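PDB 4Y9J: protein ACDH-11, isoform b from Caenorhabditis elegans, which belongs to the acyl-CoA dehydrogenase family of flavoproteins, a four-subunit assembly that carries bound flavin-adenine dinucleotide. Local coordinates for residues A72-H81 / M271-Q282. Sequence-based numbering, arbitrary orientation.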
loop_
_atom_site.group_PDB
_atom_site.type_symbol
_atom_site.label_atom_id
_atom_site.label_comp_id
_atom_site.label_asym_id
_atom_site.label_seq_id
_atom_site.Cartn_x
_atom_site.Cartn_y
_atom_site.Cartn_z
ATOM N N ALA B 72 8.536 -12.328 -7.497
ATOM C CA ALA B 72 7.132 -12.526 -7.828
ATOM C C ALA B 72 6.247 -12.516 -6.595
ATOM O O ALA B 72 5.066 -12.182 -6.684
ATOM C CB ALA B 72 6.945 -13.836 -8.605
ATOM N N GLU B 73 6.811 -12.791 -5.454
ATOM C CA GLU B 73 6.094 -12.627 -4.200
ATOM C C GLU B 73 6.098 -11.160 -3.697
ATOM O O GLU B 73 5.174 -10.738 -2.974
ATOM C CB GLU B 73 6.701 -13.570 -3.166
ATOM C CG GLU B 73 6.249 -13.434 -1.720
ATOM C CD GLU B 73 4.910 -14.074 -1.436
ATOM O OE1 GLU B 73 4.345 -14.710 -2.351
ATOM O OE2 GLU B 73 4.368 -13.895 -0.273
ATOM N N LEU B 74 7.212 -10.462 -3.933
ATOM C CA LEU B 74 7.348 -9.073 -3.501
ATOM C C LEU B 74 6.577 -8.100 -4.325
ATOM O O LEU B 74 6.226 -7.029 -3.833
ATOM C CB LEU B 74 8.815 -8.678 -3.425
ATOM C CG LEU B 74 9.668 -9.477 -2.480
ATOM C CD1 LEU B 74 11.112 -9.107 -2.659
ATOM C CD2 LEU B 74 9.171 -9.353 -1.048
ATOM N N GLU B 75 6.232 -8.449 -5.542
ATOM C CA GLU B 75 5.438 -7.568 -6.424
ATOM C C GLU B 75 4.262 -8.376 -6.969
ATOM O O GLU B 75 4.256 -8.855 -8.125
ATOM C CB GLU B 75 6.250 -7.003 -7.592
ATOM C CG GLU B 75 7.348 -6.105 -7.124
ATOM C CD GLU B 75 6.935 -4.722 -6.633
ATOM O OE1 GLU B 75 5.728 -4.299 -6.779
ATOM O OE2 GLU B 75 7.896 -4.028 -6.115
ATOM N N GLN B 76 3.238 -8.455 -6.150
ATOM C CA GLN B 76 2.109 -9.324 -6.439
ATOM C C GLN B 76 1.193 -8.766 -7.494
ATOM O O GLN B 76 1.188 -7.584 -7.741
ATOM C CB GLN B 76 1.338 -9.501 -5.133
ATOM C CG GLN B 76 2.201 -10.216 -4.105
ATOM C CD GLN B 76 1.615 -10.154 -2.670
ATOM O OE1 GLN B 76 0.411 -9.902 -2.463
ATOM N NE2 GLN B 76 2.463 -10.457 -1.718
ATOM N N PRO B 77 0.431 -9.615 -8.153
ATOM C CA PRO B 77 -0.436 -9.175 -9.241
ATOM C C PRO B 77 -1.530 -8.229 -8.782
ATOM O O PRO B 77 -2.026 -8.357 -7.642
ATOM C CB PRO B 77 -1.099 -10.472 -9.736
ATOM C CG PRO B 77 -0.459 -11.546 -9.015
ATOM C CD PRO B 77 0.439 -11.076 -7.982
ATOM N N ARG B 78 -1.948 -7.371 -9.679
ATOM C CA ARG B 78 -3.045 -6.453 -9.447
ATOM C C ARG B 78 -3.953 -6.448 -10.635
ATOM O O ARG B 78 -3.576 -6.865 -11.744
ATOM C CB ARG B 78 -2.523 -4.996 -9.210
ATOM C CG ARG B 78 -1.549 -4.904 -8.059
ATOM C CD ARG B 78 -1.009 -3.463 -7.819
ATOM N NE ARG B 78 0.211 -3.103 -8.570
ATOM C CZ ARG B 78 0.213 -2.253 -9.597
ATOM N NH1 ARG B 78 -0.930 -1.735 -10.050
ATOM N NH2 ARG B 78 1.358 -1.917 -10.193
ATOM N N LEU B 79 -5.193 -6.038 -10.400
ATOM C CA LEU B 79 -6.271 -5.992 -11.386
ATOM C C LEU B 79 -6.892 -4.612 -11.418
ATOM O O LEU B 79 -7.211 -4.048 -10.341
ATOM C CB LEU B 79 -7.337 -7.041 -11.053
ATOM C CG LEU B 79 -8.616 -6.973 -11.837
ATOM C CD1 LEU B 79 -8.324 -7.250 -13.312
ATOM C CD2 LEU B 79 -9.708 -7.919 -11.277
ATOM N N GLU B 80 -7.009 -4.013 -12.594
ATOM C CA GLU B 80 -7.751 -2.766 -12.789
ATOM C C GLU B 80 -8.878 -2.972 -13.701
ATOM O O GLU B 80 -8.686 -3.301 -14.870
ATOM C CB GLU B 80 -6.863 -1.690 -13.377
ATOM C CG GLU B 80 -5.745 -1.311 -12.433
ATOM C CD GLU B 80 -4.720 -0.312 -12.978
ATOM O OE1 GLU B 80 -4.800 0.132 -14.145
ATOM O OE2 GLU B 80 -3.785 -0.013 -12.206
ATOM N N HIS B 81 -10.077 -2.776 -13.181
ATOM C CA HIS B 81 -11.277 -3.006 -13.944
ATOM C C HIS B 81 -11.395 -2.068 -15.113
ATOM O O HIS B 81 -11.747 -2.521 -16.199
ATOM C CB HIS B 81 -12.564 -2.854 -13.106
ATOM C CG HIS B 81 -12.773 -3.927 -12.063
ATOM N ND1 HIS B 81 -12.482 -5.267 -12.266
ATOM C CD2 HIS B 81 -13.315 -3.852 -10.817
ATOM C CE1 HIS B 81 -12.795 -5.964 -11.183
ATOM N NE2 HIS B 81 -13.283 -5.128 -10.282
ATOM N N MET B 271 -13.133 -10.101 -15.109
ATOM C CA MET B 271 -12.531 -10.549 -13.899
ATOM C C MET B 271 -13.150 -9.745 -12.754
ATOM O O MET B 271 -12.959 -8.509 -12.618
ATOM C CB MET B 271 -11.038 -10.347 -13.935
ATOM C CG MET B 271 -10.269 -11.009 -15.091
ATOM S SD MET B 271 -8.472 -10.961 -14.789
ATOM C CE MET B 271 -7.968 -11.457 -16.423
ATOM N N VAL B 272 -13.870 -10.415 -11.902
ATOM C CA VAL B 272 -14.589 -9.732 -10.838
ATOM C C VAL B 272 -13.633 -9.195 -9.798
ATOM O O VAL B 272 -13.822 -8.058 -9.359
ATOM C CB VAL B 272 -15.674 -10.658 -10.208
ATOM C CG1 VAL B 272 -16.405 -9.944 -9.070
ATOM C CG2 VAL B 272 -16.673 -11.084 -11.259
ATOM N N ARG B 273 -12.684 -10.005 -9.337
ATOM C CA ARG B 273 -11.644 -9.639 -8.403
ATOM C C ARG B 273 -10.523 -10.640 -8.401
ATOM O O ARG B 273 -10.695 -11.742 -8.913
ATOM C CB ARG B 273 -12.218 -9.507 -6.954
ATOM C CG ARG B 273 -12.694 -10.854 -6.482
ATOM C CD ARG B 273 -13.626 -10.788 -5.297
ATOM N NE ARG B 273 -12.882 -10.506 -4.162
ATOM C CZ ARG B 273 -12.572 -11.381 -3.206
ATOM N NH1 ARG B 273 -12.972 -12.598 -3.248
ATOM N NH2 ARG B 273 -11.880 -10.964 -2.159
ATOM N N LEU B 274 -9.365 -10.265 -7.869
ATOM C CA LEU B 274 -8.357 -11.209 -7.530
ATOM C C LEU B 274 -8.587 -11.699 -6.099
ATOM O O LEU B 274 -9.002 -10.874 -5.235
ATOM C CB LEU B 274 -6.941 -10.690 -7.666
ATOM C CG LEU B 274 -6.580 -10.250 -9.084
ATOM C CD1 LEU B 274 -5.138 -9.716 -9.081
ATOM C CD2 LEU B 274 -6.835 -11.327 -10.099
ATOM N N LYS B 275 -8.350 -12.987 -5.863
ATOM C CA LYS B 275 -8.379 -13.494 -4.489
ATOM C C LYS B 275 -7.258 -12.893 -3.641
ATOM O O LYS B 275 -6.146 -12.568 -4.099
ATOM C CB LYS B 275 -8.246 -15.016 -4.454
ATOM C CG LYS B 275 -9.295 -15.808 -5.207
ATOM C CD LYS B 275 -10.696 -15.605 -4.606
ATOM C CE LYS B 275 -11.595 -16.589 -5.284
ATOM N NZ LYS B 275 -12.974 -16.539 -4.785
ATOM N N ASN B 276 -7.559 -12.723 -2.349
ATOM C CA ASN B 276 -6.580 -12.357 -1.329
ATOM C C ASN B 276 -6.211 -13.569 -0.491
ATOM O O ASN B 276 -7.005 -14.016 0.336
ATOM C CB ASN B 276 -7.212 -11.234 -0.481
ATOM C CG ASN B 276 -6.317 -10.783 0.661
ATOM O OD1 ASN B 276 -5.172 -11.192 0.837
ATOM N ND2 ASN B 276 -6.911 -9.954 1.512
ATOM N N LYS B 277 -5.041 -14.165 -0.771
ATOM C CA LYS B 277 -4.774 -15.569 -0.424
ATOM C C LYS B 277 -3.731 -15.668 0.654
ATOM O O LYS B 277 -2.800 -14.817 0.728
ATOM C CB LYS B 277 -4.289 -16.337 -1.640
ATOM C CG LYS B 277 -5.291 -16.302 -2.796
ATOM C CD LYS B 277 -4.883 -17.137 -3.994
ATOM C CE LYS B 277 -3.924 -16.302 -4.863
ATOM N NZ LYS B 277 -3.304 -17.126 -5.940
ATOM N N LEU B 278 -3.856 -16.680 1.490
ATOM C CA LEU B 278 -2.808 -16.973 2.483
ATOM C C LEU B 278 -1.411 -17.072 1.900
ATOM O O LEU B 278 -0.409 -16.480 2.421
ATOM C CB LEU B 278 -3.132 -18.280 3.266
ATOM C CG LEU B 278 -2.050 -18.853 4.186
ATOM C CD1 LEU B 278 -1.579 -17.833 5.237
ATOM C CD2 LEU B 278 -2.566 -20.154 4.829
ATOM N N GLY B 279 -1.346 -17.906 0.863
ATOM C CA GLY B 279 -0.154 -18.069 0.074
ATOM C C GLY B 279 -0.476 -18.165 -1.378
ATOM O O GLY B 279 -1.594 -17.855 -1.781
ATOM N N THR B 280 0.497 -18.627 -2.195
ATOM C CA THR B 280 0.398 -18.480 -3.637
ATOM C C THR B 280 0.129 -17.037 -4.085
ATOM O O THR B 280 -0.470 -16.776 -5.160
ATOM C CB THR B 280 -0.597 -19.490 -4.325
ATOM O OG1 THR B 280 -1.951 -19.099 -4.106
ATOM C CG2 THR B 280 -0.426 -20.990 -3.791
ATOM N N LYS B 281 0.565 -16.079 -3.281
ATOM C CA LYS B 281 0.295 -14.687 -3.555
ATOM C C LYS B 281 0.920 -14.205 -4.914
ATOM O O LYS B 281 0.455 -13.229 -5.475
ATOM C CB LYS B 281 0.827 -13.766 -2.380
ATOM C CG LYS B 281 0.099 -13.943 -1.062
ATOM C CD LYS B 281 0.573 -12.879 -0.016
ATOM C CE LYS B 281 -0.247 -12.887 1.265
ATOM N NZ LYS B 281 -1.599 -12.393 0.955
ATOM N N GLN B 282 1.943 -14.889 -5.362
ATOM C CA GLN B 282 2.591 -14.654 -6.628
ATOM C C GLN B 282 1.651 -14.872 -7.799
ATOM O O GLN B 282 1.787 -14.213 -8.850
ATOM C CB GLN B 282 3.826 -15.576 -6.841
ATOM C CG GLN B 282 4.764 -15.779 -5.647
ATOM C CD GLN B 282 4.325 -16.919 -4.721
ATOM O OE1 GLN B 282 3.161 -17.287 -4.630
ATOM N NE2 GLN B 282 5.265 -17.455 -4.051
HETATM O O HOH W 1 3.820 -12.408 -9.277
HETATM O O HOH W 2 2.681 -16.416 -1.166
HETATM O O HOH W 3 -2.351 -10.920 -1.109
#
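E73, at the C-terminal end of helix 44-74, lies against Q282; here the end of a helix of the N-terminal domain, and the loop and strand 78-80 after it, lie on the middle β-domain of this acyl-CoA dehydrogenase fold. The tight end is here: A72 CB packs on Q282 CB at 4.0 Å, and Q282 CA-H points at A72 O. With CG anti to the backbone N (chi1 171°) and the chain bent at chi2, the E73 carboxylate swings over Q282, its plane turned 68° from that of the amide; OE1 comes within 3.2 Å of Q282 CD. E73 OE2 pairs with R437 and Q282 NE2 with D438, both on helix 432-439; the OE1-NE2 approach is too poorly angled for a bond. Two waters bridge the segments: water 1 between the A72 and Q282 carbonyls, water 2 from K281 N to E73 OE1. P77 then lays its ring edge on the carbonyls of K281 and Q282, with CD 3.3 Å from K281 O.

Farther along, the axes of 78-80 and 271-274, roughly antiparallel, come no nearer than 7.2 Å, too far for ladder pairing; each pairs instead with another strand, 88-93 and 285-298. Leucines bridge the gap, L79 CB meeting L274 CG at 3.8 Å while L79 CD2 reaches the CB of M271. At the far end the H81 ring turns its CE1 edge to the carbonyls of M271 and V272.

The looser, more polar side lies over K281, whose aliphatic chain runs beneath the Q76 amide. Q76 NE2 is committed to E73 O. The K281 chain bends at chi4, bringing NZ to the carbonyl O of K277, a residue that touches the flavin; NZ also donates to water 3, 2.6 Å from NZ, which donates to Q76 OE1.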